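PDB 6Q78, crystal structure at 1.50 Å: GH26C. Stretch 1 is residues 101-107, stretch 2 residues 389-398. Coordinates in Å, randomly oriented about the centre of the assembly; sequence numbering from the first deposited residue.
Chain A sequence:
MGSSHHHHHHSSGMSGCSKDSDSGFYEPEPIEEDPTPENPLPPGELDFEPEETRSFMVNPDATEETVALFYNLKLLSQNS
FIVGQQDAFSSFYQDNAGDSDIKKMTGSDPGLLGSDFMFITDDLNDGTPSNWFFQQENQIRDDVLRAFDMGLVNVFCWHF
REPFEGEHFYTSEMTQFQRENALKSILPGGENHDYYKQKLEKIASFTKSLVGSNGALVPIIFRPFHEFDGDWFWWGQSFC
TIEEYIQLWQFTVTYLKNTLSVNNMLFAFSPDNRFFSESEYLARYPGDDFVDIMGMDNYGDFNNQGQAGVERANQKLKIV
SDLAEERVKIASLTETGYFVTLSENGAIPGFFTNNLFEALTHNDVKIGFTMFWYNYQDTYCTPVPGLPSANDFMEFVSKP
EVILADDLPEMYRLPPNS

Stretch 1 101-107: DIKKMTG
Stretch 2 (389-398) SANDFMEFVS

Two helices from distant parts of one chain pack here, residues 101-106 and a second helix beginning at Ala390. Their axes are nearly perpendicular, with a signed crossing angle of -92° and a closest approach of 10.8 Å. The register is set by two pairs: Met105 CA lies 7.3 Å from Ala390 CA, and Thr106 CA lies 6.6 Å from Met394 CA. Most of the contact falls at the C-terminal end of the first helix, on Met105 and Thr106. No hydrogen bond crosses between the stretches, and the 306 Å² of buried surface rests mostly on apolar side chains.

The first helix has regular angles from Asp101 (phi/psi -58/-37) to Met105 (-79/-50). Thr106 loosens to -106/-16. Gly107 leaves the helix at 88/-13, where a CB would be jammed against the preceding carbonyl O. Each backbone N bonds the O four residues earlier: Met105 N to Asp101 O (2.9 Å), Thr106 N to Ile102 O (2.8 Å) and Gly107 N to Lys103 O (2.9 Å).

Ser389 (89/1, chi1 p) occupies the N-cap position, but its side chain makes no capping bond. Residues 390-396 stay near -62/-43, and Val397 shifts to -72/-15. Phe393 N bonds Ser389 O at 2.9 Å, and Met394 N bonds Ala390 O at 3.0 Å.

Met105 loses the most area to the other stretch. Its CA-to-CB bond points toward that stretch. Chi1 is t (-175°), chi2 is p (63°) and chi3 lies between wells at -110°. This conformation puts Met105 CG 3.7 Å from Phe393 CD2. It also carries Met105 CE to 3.6 Å from Ala390 CB and 3.7 Å from Met394 CG. The small Ala390 side chain meets the methionine methyl directly.

The CA-to-CB bond of Phe393 also points toward the first helix, with chi1 t (-169°) and chi2 76°. Its ring reaches three residues of that helix. Thr106 CG2 sits at the ring edge, near its plane, 3.7 Å from Phe393 CE2. Ile102 CG1 approaches Phe393 CZ obliquely at 4.2 Å. Ile102 is m at chi1 (-78°) and t at chi2 (172°).

Thr106 has chi1 p (74°). This rotamer lets Thr106 OG1 donate to Ile102 O at 2.9 Å, one turn back, so the hydroxyl is satisfied within its own helix. Thr106 CG2 meets the other stretch, and lies 3.8 Å from Val397 CG2. Val397 is m (-57°), and its CA-to-CB bond points toward the first helix.

The CA-to-CB bond of Met394 points sideways, but the end of the side chain comes nearer. Chi1, chi2 and chi3 are all m (-69°, -65°, -35°). Met394 SD lies 3.5 Å from Met105 O and 3.9 Å from Thr106 CA, against the backbone of the last turn.

Away from the contact, Lys104 is m, t, t, p. Lys104 NZ forms a salt bridge with Asp101 OD1 at 2.8 Å, with Asp101 chi1 m (-73°). Ser398 (chi1 m, -56°) donates from OG to Met394 O at 2.7 Å.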

# COMPACT_ATOMS: atom_id res chain seq x y z
N ASP A 101 -1.68 15.96 -8.42
CA ASP A 101 -0.64 16.91 -8.02
C ASP A 101 0.72 16.50 -8.56
O ASP A 101 1.51 17.36 -8.96
CB ASP A 101 -0.58 17.07 -6.50
CG ASP A 101 -1.74 17.86 -5.94
OD1 ASP A 101 -2.48 18.50 -6.72
OD2 ASP A 101 -1.90 17.89 -4.69
N ILE A 102 1.03 15.20 -8.61
CA ILE A 102 2.33 14.81 -9.14
C ILE A 102 2.46 15.21 -10.61
O ILE A 102 3.54 15.61 -11.04
CB ILE A 102 2.62 13.33 -8.85
CG1 ILE A 102 3.07 13.21 -7.39
CG2 ILE A 102 3.73 12.75 -9.76
CD1 ILE A 102 3.21 11.75 -6.92
N LYS A 103 1.36 15.15 -11.37
CA LYS A 103 1.42 15.62 -12.77
C LYS A 103 1.48 17.14 -12.86
O LYS A 103 2.18 17.69 -13.71
CB LYS A 103 0.23 15.08 -13.56
CG LYS A 103 0.23 15.51 -15.03
CD LYS A 103 -0.86 14.76 -15.78
CE LYS A 103 -1.19 15.46 -17.07
NZ LYS A 103 -0.08 15.36 -18.01
N LYS A 104 0.76 17.86 -11.97
CA LYS A 104 0.94 19.32 -11.94
C LYS A 104 2.40 19.68 -11.74
O LYS A 104 2.90 20.66 -12.31
CB LYS A 104 0.14 19.96 -10.80
CG LYS A 104 -1.41 19.79 -10.83
CD LYS A 104 -2.01 20.62 -9.69
CE LYS A 104 -3.51 20.56 -9.61
NZ LYS A 104 -3.99 19.27 -8.98
N MET A 105 3.09 18.93 -10.89
CA MET A 105 4.46 19.22 -10.48
C MET A 105 5.47 18.79 -11.54
O MET A 105 6.34 19.59 -11.93
CB MET A 105 4.73 18.46 -9.17
CG MET A 105 6.09 18.74 -8.51
SD MET A 105 6.30 20.49 -8.00
CE MET A 105 7.55 21.06 -9.19
N THR A 106 5.36 17.54 -12.02
CA THR A 106 6.41 16.91 -12.83
C THR A 106 6.06 16.79 -14.30
O THR A 106 6.97 16.53 -15.11
CB THR A 106 6.71 15.47 -12.35
OG1 THR A 106 5.64 14.58 -12.74
CG2 THR A 106 6.93 15.42 -10.85
N GLY A 107 4.79 16.95 -14.66
CA GLY A 107 4.33 16.67 -16.01
C GLY A 107 3.91 15.24 -16.25
O GLY A 107 3.25 14.97 -17.29
N SER A 389 9.94 22.90 -1.54
CA SER A 389 10.39 21.53 -1.91
C SER A 389 10.13 21.17 -3.37
O SER A 389 10.53 20.11 -3.79
CB SER A 389 9.90 20.37 -1.01
OG SER A 389 8.54 20.15 -1.26
N ALA A 390 9.56 22.07 -4.17
CA ALA A 390 9.28 21.72 -5.55
C ALA A 390 10.53 21.35 -6.34
O ALA A 390 10.57 20.34 -6.98
CB ALA A 390 8.55 22.88 -6.23
N ASN A 391 11.59 22.15 -6.26
CA ASN A 391 12.80 21.83 -7.00
C ASN A 391 13.47 20.55 -6.53
O ASN A 391 13.97 19.77 -7.30
CB ASN A 391 13.78 23.02 -7.03
CG ASN A 391 14.96 22.77 -7.95
OD1 ASN A 391 16.06 22.55 -7.50
ND2 ASN A 391 14.70 22.78 -9.25
N ASP A 392 13.46 20.37 -5.21
CA ASP A 392 14.02 19.18 -4.60
C ASP A 392 13.26 17.94 -5.11
O ASP A 392 13.85 16.96 -5.45
CB ASP A 392 13.94 19.33 -3.06
CG ASP A 392 14.36 18.09 -2.31
OD1 ASP A 392 15.26 17.40 -2.72
OD2 ASP A 392 13.75 17.88 -1.27
N PHE A 393 11.95 18.04 -5.18
CA PHE A 393 11.15 16.93 -5.69
C PHE A 393 11.48 16.65 -7.15
O PHE A 393 11.54 15.53 -7.56
CB PHE A 393 9.67 17.22 -5.52
CG PHE A 393 8.78 16.05 -5.79
CD1 PHE A 393 8.67 15.06 -4.87
CD2 PHE A 393 8.04 15.97 -6.92
CE1 PHE A 393 7.82 13.98 -5.07
CE2 PHE A 393 7.20 14.90 -7.15
CZ PHE A 393 7.08 13.90 -6.22
N MET A 394 11.69 17.69 -7.95
CA MET A 394 12.03 17.50 -9.35
C MET A 394 13.35 16.79 -9.50
O MET A 394 13.51 15.95 -10.34
CB MET A 394 12.09 18.85 -10.07
CG MET A 394 10.74 19.50 -10.23
SD MET A 394 9.60 18.59 -11.30
CE MET A 394 10.64 17.88 -12.55
N GLU A 395 14.31 17.16 -8.66
CA GLU A 395 15.59 16.51 -8.70
C GLU A 395 15.45 15.03 -8.34
O GLU A 395 16.03 14.19 -8.98
CB GLU A 395 16.61 17.21 -7.80
CG GLU A 395 17.98 16.59 -7.90
CD GLU A 395 19.05 17.32 -7.12
OE1 GLU A 395 18.73 18.28 -6.41
OE2 GLU A 395 20.18 16.87 -7.22
N PHE A 396 14.64 14.75 -7.33
CA PHE A 396 14.39 13.37 -6.91
C PHE A 396 13.76 12.56 -8.04
O PHE A 396 14.24 11.47 -8.36
CB PHE A 396 13.53 13.39 -5.64
CG PHE A 396 12.83 12.10 -5.30
CD1 PHE A 396 13.56 10.96 -4.98
CD2 PHE A 396 11.45 12.04 -5.26
CE1 PHE A 396 12.91 9.77 -4.64
CE2 PHE A 396 10.78 10.86 -4.92
CZ PHE A 396 11.52 9.72 -4.60
N VAL A 397 12.68 13.06 -8.66
CA VAL A 397 11.98 12.26 -9.67
C VAL A 397 12.77 12.15 -10.97
O VAL A 397 12.45 11.31 -11.82
CB VAL A 397 10.51 12.66 -9.93
CG1 VAL A 397 9.70 12.60 -8.64
CG2 VAL A 397 10.41 14.04 -10.62
N SER A 398 13.79 12.98 -11.14
CA SER A 398 14.68 12.88 -12.28
C SER A 398 15.76 11.83 -12.11
O SER A 398 16.46 11.53 -13.08
CB SER A 398 15.30 14.24 -12.58
OG SER A 398 14.26 15.19 -12.77